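Galactonate dehydratase (Zobellia galactanivorans, PDB 5OLC) belongs to the enolase superfamily, pairing an N-terminal domain of the mandelate racemase and muconate lactonizing type with a C-terminal domain related to the TIM barrel. Local coordinates at residues E138-G143 and L333-L338; L301-W306 and H317-L322. All coordinates share one frame; numbering follows the deposited sequence.

How the contacts relate
Both contacts lie within the C-terminal barrel, their centres about 10 Å apart, and contact 2 is nested inside the long loop of chain that contact 1 closes. Contact 1 joins the first barrel strand to the last; contact 2 folds the loop after strand 300-301 back against the helix that leads on toward that last strand. They touch directly. T305 OG1 and E337 O lie 3.1 Å apart, probably hydrogen-bonded, and M336 CB packs on V319 CG1 at 3.8 Å. E337 and H304 also meet, E337 OE1 to H304 CD2, toward the barrel interior, where enzymes of this superfamily generally carry their active site at the C-terminal strand ends.

Contact 1 (E138-G143 and L333-L338); sequences EPYATG and LPTMEL
E138 and P334 begin the pairing of two segments that run the same way, 30° apart end to end, with E138 N donating to P334 O at 2.8 Å. Two residues on, Y140 grips the other chain twice: its N donates to M336 O at 3.1 Å, and its O accepts from L338 N at 3.2 Å. These two bonds straddle E337, the signature of a parallel bridge. P139 has no N-H to give, which suits a position between the two donors, E138 and Y140. Beside it, E138 O faces T335, whose CA makes a CA-H···O contact with it.

On the face shared by Y140 and E337, CG of the tyrosine sits between the backbone N and the carbonyl carbon (chi1 59°), and the ring then spreads over the neighbouring chain. E337 CA stands over one ring face in a CH-pi contact, 4.0 Å from the centroid and offset toward the rim, while T335 OG1 lies at the edge near CD1. The E337 side chain crosses the tyrosine obliquely, and its CG meets T142 CG2 at 3.6 Å. Its carboxylate has K172 as salt-bridge partner, and W226 meets the Y140 ring edge-to-face.

The other face is apolar. P139 and L338 lie side by side, CB to CB at 3.8 Å, and M336 CG also rests on P139 CB. At the opening end, the E138 chain crosses L333 at about a right angle and carries its carboxylate to R198.

Directional backbone bonds thus fix the register in which the first barrel strand meets the last, closing the barrel with aromatic and charged groups facing inward and apolar ones on the opposite face, where helix 309-321 covers M336 and L361 of strand 360-362 meets M336 and P139.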
loop_
_atom_site.group_PDB
_atom_site.type_symbol
_atom_site.label_atom_id
_atom_site.label_comp_id
_atom_site.label_asym_id
_atom_site.label_seq_id
_atom_site.Cartn_x
_atom_site.Cartn_y
_atom_site.Cartn_z
ATOM N N GLU A 138 -38.133 12.282 8.675
ATOM C CA GLU A 138 -38.994 11.103 8.815
ATOM C C GLU A 138 -38.267 9.996 9.608
ATOM O O GLU A 138 -37.493 9.228 9.032
ATOM C CB GLU A 138 -39.578 10.625 7.458
ATOM C CG GLU A 138 -38.580 10.333 6.349
ATOM C CD GLU A 138 -39.144 9.556 5.174
ATOM O OE1 GLU A 138 -38.410 8.697 4.632
ATOM O OE2 GLU A 138 -40.311 9.802 4.794
ATOM N N PRO A 139 -38.444 9.935 10.947
ATOM C CA PRO A 139 -37.684 8.943 11.730
ATOM C C PRO A 139 -38.169 7.506 11.593
ATOM O O PRO A 139 -39.265 7.269 11.074
ATOM C CB PRO A 139 -37.797 9.465 13.165
ATOM C CG PRO A 139 -39.079 10.195 13.194
ATOM C CD PRO A 139 -39.299 10.769 11.816
ATOM N N TYR A 140 -37.339 6.549 12.040
ATOM C CA TYR A 140 -37.690 5.134 12.022
ATOM C C TYR A 140 -38.042 4.641 13.425
ATOM O O TYR A 140 -37.534 5.174 14.426
ATOM C CB TYR A 140 -36.622 4.262 11.341
ATOM C CG TYR A 140 -35.239 4.314 11.960
ATOM C CD1 TYR A 140 -34.303 5.258 11.545
ATOM C CD2 TYR A 140 -34.825 3.349 12.875
ATOM C CE1 TYR A 140 -33.014 5.288 12.084
ATOM C CE2 TYR A 140 -33.537 3.366 13.417
ATOM C CZ TYR A 140 -32.635 4.341 13.021
ATOM O OH TYR A 140 -31.362 4.371 13.541
ATOM N N ALA A 141 -38.949 3.652 13.489
ATOM C CA ALA A 141 -39.413 3.068 14.736
ATOM C C ALA A 141 -38.557 1.848 15.107
ATOM O O ALA A 141 -38.464 0.918 14.306
ATOM C CB ALA A 141 -40.875 2.672 14.598
ATOM N N THR A 142 -37.935 1.852 16.313
ATOM C CA THR A 142 -37.124 0.727 16.798
ATOM C C THR A 142 -37.973 -0.189 17.710
ATOM O O THR A 142 -38.598 0.303 18.657
ATOM C CB THR A 142 -35.810 1.201 17.449
ATOM O OG1 THR A 142 -36.094 1.999 18.594
ATOM C CG2 THR A 142 -34.916 1.957 16.498
ATOM N N GLY A 143 -37.998 -1.494 17.397
ATOM C CA GLY A 143 -38.783 -2.487 18.131
ATOM C C GLY A 143 -38.173 -3.868 18.299
ATOM O O GLY A 143 -38.456 -4.785 17.514
ATOM N N LEU A 333 -35.900 13.491 2.154
ATOM C CA LEU A 333 -36.184 13.537 3.594
ATOM C C LEU A 333 -35.254 12.666 4.440
ATOM O O LEU A 333 -35.234 11.448 4.240
ATOM C CB LEU A 333 -37.651 13.180 3.926
ATOM C CG LEU A 333 -38.722 14.231 3.670
ATOM C CD1 LEU A 333 -40.091 13.632 3.836
ATOM C CD2 LEU A 333 -38.571 15.428 4.593
ATOM N N PRO A 334 -34.556 13.248 5.448
ATOM C CA PRO A 334 -33.657 12.439 6.290
ATOM C C PRO A 334 -34.382 11.628 7.356
ATOM O O PRO A 334 -35.543 11.915 7.632
ATOM C CB PRO A 334 -32.766 13.493 6.934
ATOM C CG PRO A 334 -33.631 14.674 7.051
ATOM C CD PRO A 334 -34.492 14.672 5.827
ATOM N N THR A 335 -33.689 10.628 7.965
ATOM C CA THR A 335 -34.205 9.801 9.074
ATOM C C THR A 335 -33.311 9.941 10.318
ATOM O O THR A 335 -32.173 10.418 10.225
ATOM C CB THR A 335 -34.345 8.299 8.724
ATOM O OG1 THR A 335 -33.056 7.690 8.600
ATOM C CG2 THR A 335 -35.203 8.034 7.500
ATOM N N MET A 336 -33.837 9.502 11.478
ATOM C CA MET A 336 -33.143 9.473 12.766
ATOM C C MET A 336 -33.733 8.372 13.642
ATOM O O MET A 336 -34.838 7.896 13.357
ATOM C CB MET A 336 -33.186 10.836 13.463
ATOM C CG MET A 336 -34.528 11.171 14.064
ATOM S SD MET A 336 -34.451 12.637 15.080
ATOM C CE MET A 336 -36.007 12.575 15.769
ATOM N N GLU A 337 -33.006 7.964 14.699
ATOM C CA GLU A 337 -33.478 6.899 15.579
ATOM C C GLU A 337 -34.531 7.374 16.577
ATOM O O GLU A 337 -34.224 8.127 17.506
ATOM C CB GLU A 337 -32.312 6.170 16.283
ATOM C CG GLU A 337 -32.712 4.830 16.884
ATOM C CD GLU A 337 -31.601 3.867 17.252
ATOM O OE1 GLU A 337 -30.554 3.853 16.561
ATOM O OE2 GLU A 337 -31.816 3.060 18.186
ATOM N N LEU A 338 -35.767 6.888 16.398
ATOM C CA LEU A 338 -36.862 7.200 17.302
ATOM C C LEU A 338 -37.279 5.945 18.076
ATOM O O LEU A 338 -38.044 5.127 17.551
ATOM C CB LEU A 338 -38.044 7.822 16.535
ATOM C CG LEU A 338 -39.109 8.547 17.367
ATOM C CD1 LEU A 338 -38.600 9.885 17.911
ATOM C CD2 LEU A 338 -40.338 8.784 16.549
#

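Contact 2 (L301-W306 and H317-L322); sequences LVPHTW and HLVANL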
loop_
_atom_site.group_PDB
_atom_site.type_symbol
_atom_site.label_atom_id
_atom_site.label_comp_id
_atom_site.label_asym_id
_atom_site.label_seq_id
_atom_site.Cartn_x
_atom_site.Cartn_y
_atom_site.Cartn_z
ATOM N N LEU A 301 -24.552 9.913 7.298
ATOM C CA LEU A 301 -24.637 10.001 8.759
ATOM C C LEU A 301 -26.078 9.962 9.207
ATOM O O LEU A 301 -26.878 10.814 8.815
ATOM C CB LEU A 301 -23.978 11.282 9.303
ATOM C CG LEU A 301 -23.385 11.178 10.691
ATOM C CD1 LEU A 301 -22.180 12.091 10.819
ATOM C CD2 LEU A 301 -24.419 11.458 11.763
ATOM N N VAL A 302 -26.406 8.968 10.028
ATOM C CA VAL A 302 -27.711 8.822 10.664
ATOM C C VAL A 302 -27.284 8.628 12.101
ATOM O O VAL A 302 -26.607 7.637 12.357
ATOM C CB VAL A 302 -28.562 7.625 10.143
ATOM C CG1 VAL A 302 -29.889 7.530 10.908
ATOM C CG2 VAL A 302 -28.801 7.711 8.636
ATOM N N PRO A 303 -27.525 9.565 13.037
ATOM C CA PRO A 303 -27.032 9.344 14.400
ATOM C C PRO A 303 -27.755 8.231 15.158
ATOM O O PRO A 303 -28.855 7.810 14.773
ATOM C CB PRO A 303 -27.181 10.719 15.055
ATOM C CG PRO A 303 -28.289 11.356 14.341
ATOM C CD PRO A 303 -28.265 10.839 12.929
ATOM N N HIS A 304 -27.108 7.723 16.207
ATOM C CA HIS A 304 -27.699 6.712 17.069
ATOM C C HIS A 304 -28.382 7.481 18.208
ATOM O O HIS A 304 -27.783 8.424 18.743
ATOM C CB HIS A 304 -26.616 5.757 17.603
ATOM C CG HIS A 304 -27.140 4.685 18.517
ATOM N ND1 HIS A 304 -26.919 4.727 19.894
ATOM C CD2 HIS A 304 -27.854 3.572 18.223
ATOM C CE1 HIS A 304 -27.513 3.649 20.385
ATOM N NE2 HIS A 304 -28.092 2.924 19.421
ATOM N N THR A 305 -29.659 7.135 18.519
ATOM C CA THR A 305 -30.433 7.769 19.603
ATOM C C THR A 305 -31.228 6.741 20.395
ATOM O O THR A 305 -32.101 6.072 19.835
ATOM C CB THR A 305 -31.312 8.962 19.149
ATOM O OG1 THR A 305 -31.313 9.114 17.725
ATOM C CG2 THR A 305 -30.908 10.256 19.819
ATOM N N TRP A 306 -30.918 6.614 21.705
ATOM C CA TRP A 306 -31.573 5.662 22.600
ATOM C C TRP A 306 -31.595 6.163 24.054
ATOM O O TRP A 306 -31.027 5.527 24.956
ATOM C CB TRP A 306 -30.924 4.265 22.478
ATOM C CG TRP A 306 -31.836 3.111 22.785
ATOM C CD1 TRP A 306 -32.907 2.691 22.047
ATOM C CD2 TRP A 306 -31.696 2.166 23.863
ATOM N NE1 TRP A 306 -33.465 1.566 22.614
ATOM C CE2 TRP A 306 -32.745 1.225 23.736
ATOM C CE3 TRP A 306 -30.803 2.043 24.947
ATOM C CZ2 TRP A 306 -32.918 0.166 24.644
ATOM C CZ3 TRP A 306 -30.976 0.996 25.844
ATOM C CH2 TRP A 306 -32.019 0.069 25.688
ATOM N N HIS A 317 -32.146 18.347 16.077
ATOM C CA HIS A 317 -31.378 19.515 15.698
ATOM C C HIS A 317 -30.145 19.173 14.879
ATOM O O HIS A 317 -29.780 19.963 14.018
ATOM C CB HIS A 317 -31.061 20.369 16.923
ATOM C CG HIS A 317 -32.284 21.075 17.419
ATOM N ND1 HIS A 317 -32.567 22.376 17.038
ATOM C CD2 HIS A 317 -33.329 20.597 18.137
ATOM C CE1 HIS A 317 -33.740 22.667 17.589
ATOM N NE2 HIS A 317 -34.238 21.628 18.259
ATOM N N LEU A 318 -29.543 17.981 15.073
ATOM C CA LEU A 318 -28.381 17.615 14.252
ATOM C C LEU A 318 -28.779 17.210 12.828
ATOM O O LEU A 318 -28.196 17.763 11.889
ATOM C CB LEU A 318 -27.471 16.578 14.900
ATOM C CG LEU A 318 -26.134 16.421 14.180
ATOM C CD1 LEU A 318 -24.963 16.877 15.034
ATOM C CD2 LEU A 318 -25.977 15.016 13.627
ATOM N N VAL A 319 -29.775 16.294 12.650
ATOM C CA VAL A 319 -30.193 15.886 11.294
ATOM C C VAL A 319 -30.830 17.093 10.534
ATOM O O VAL A 319 -30.725 17.162 9.304
ATOM C CB VAL A 319 -31.020 14.567 11.167
ATOM C CG1 VAL A 319 -30.840 13.643 12.371
ATOM C CG2 VAL A 319 -32.488 14.808 10.859
ATOM N N ALA A 320 -31.405 18.072 11.268
ATOM C CA ALA A 320 -31.934 19.280 10.648
ATOM C C ALA A 320 -30.778 20.007 9.944
ATOM O O ALA A 320 -30.912 20.320 8.769
ATOM C CB ALA A 320 -32.583 20.181 11.688
ATOM N N ASN A 321 -29.623 20.178 10.628
ATOM C CA ASN A 321 -28.410 20.842 10.144
ATOM C C ASN A 321 -27.581 19.981 9.175
ATOM O O ASN A 321 -26.718 20.511 8.466
ATOM C CB ASN A 321 -27.557 21.267 11.323
ATOM C CG ASN A 321 -26.467 22.234 10.965
ATOM O OD1 ASN A 321 -26.658 23.457 10.955
ATOM N ND2 ASN A 321 -25.309 21.698 10.653
ATOM N N LEU A 322 -27.824 18.657 9.147
ATOM C CA LEU A 322 -27.146 17.712 8.235
ATOM C C LEU A 322 -27.616 17.965 6.804
ATOM O O LEU A 322 -28.760 18.386 6.620
ATOM C CB LEU A 322 -27.511 16.276 8.653
ATOM C CG LEU A 322 -26.423 15.290 9.050
ATOM C CD1 LEU A 322 -25.370 15.912 9.957
ATOM C CD2 LEU A 322 -27.027 14.108 9.754
#
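L301 and L322 meet where strand 300-301 runs out and helix 309-321 has just ended, and the side chains that meet here are all apolar. L322 reaches across with CD2, which lies 4.2 Å from L301 CB and also packs on the backbone, 3.4 Å from L301 O. The first torsion of L301 sets CG anti to its backbone N (chi1 -150°); beyond it, CD2 lies 4.3 Å from L318 CD2. Branched aliphatic residues suit this seam, since their methyls can pack without needing a polar partner.

A second group gathers round P303. Its ring crosses the V319 side chain at about a right angle, with CD 3.8 Å from V319 CG1, and its CG approaches L318 CD2 at 4.4 Å. Proline offers a compact hydrocarbon surface and has no N-H to satisfy on this side. Helix 283-296 adds A294 against L301, and L284 and V287 against L318.

Hydrogen bonding runs elsewhere, for none spans the two segments. At the helix end, L322 N makes weak bonds back to L318 O and V319 O. Within the loop, V302 pairs through its backbone with A274, and H304 with P276, while H304 ND1 bonds D277 OD2, a pairing reminiscent of the His-Asp pair in mandelate racemase.

Dispersion and the burial of hydrocarbon therefore hold helix 309-321, part of the barrel's outer layer, against the loop, while V302, H304 and T305 bond to neighbouring parts of the barrel.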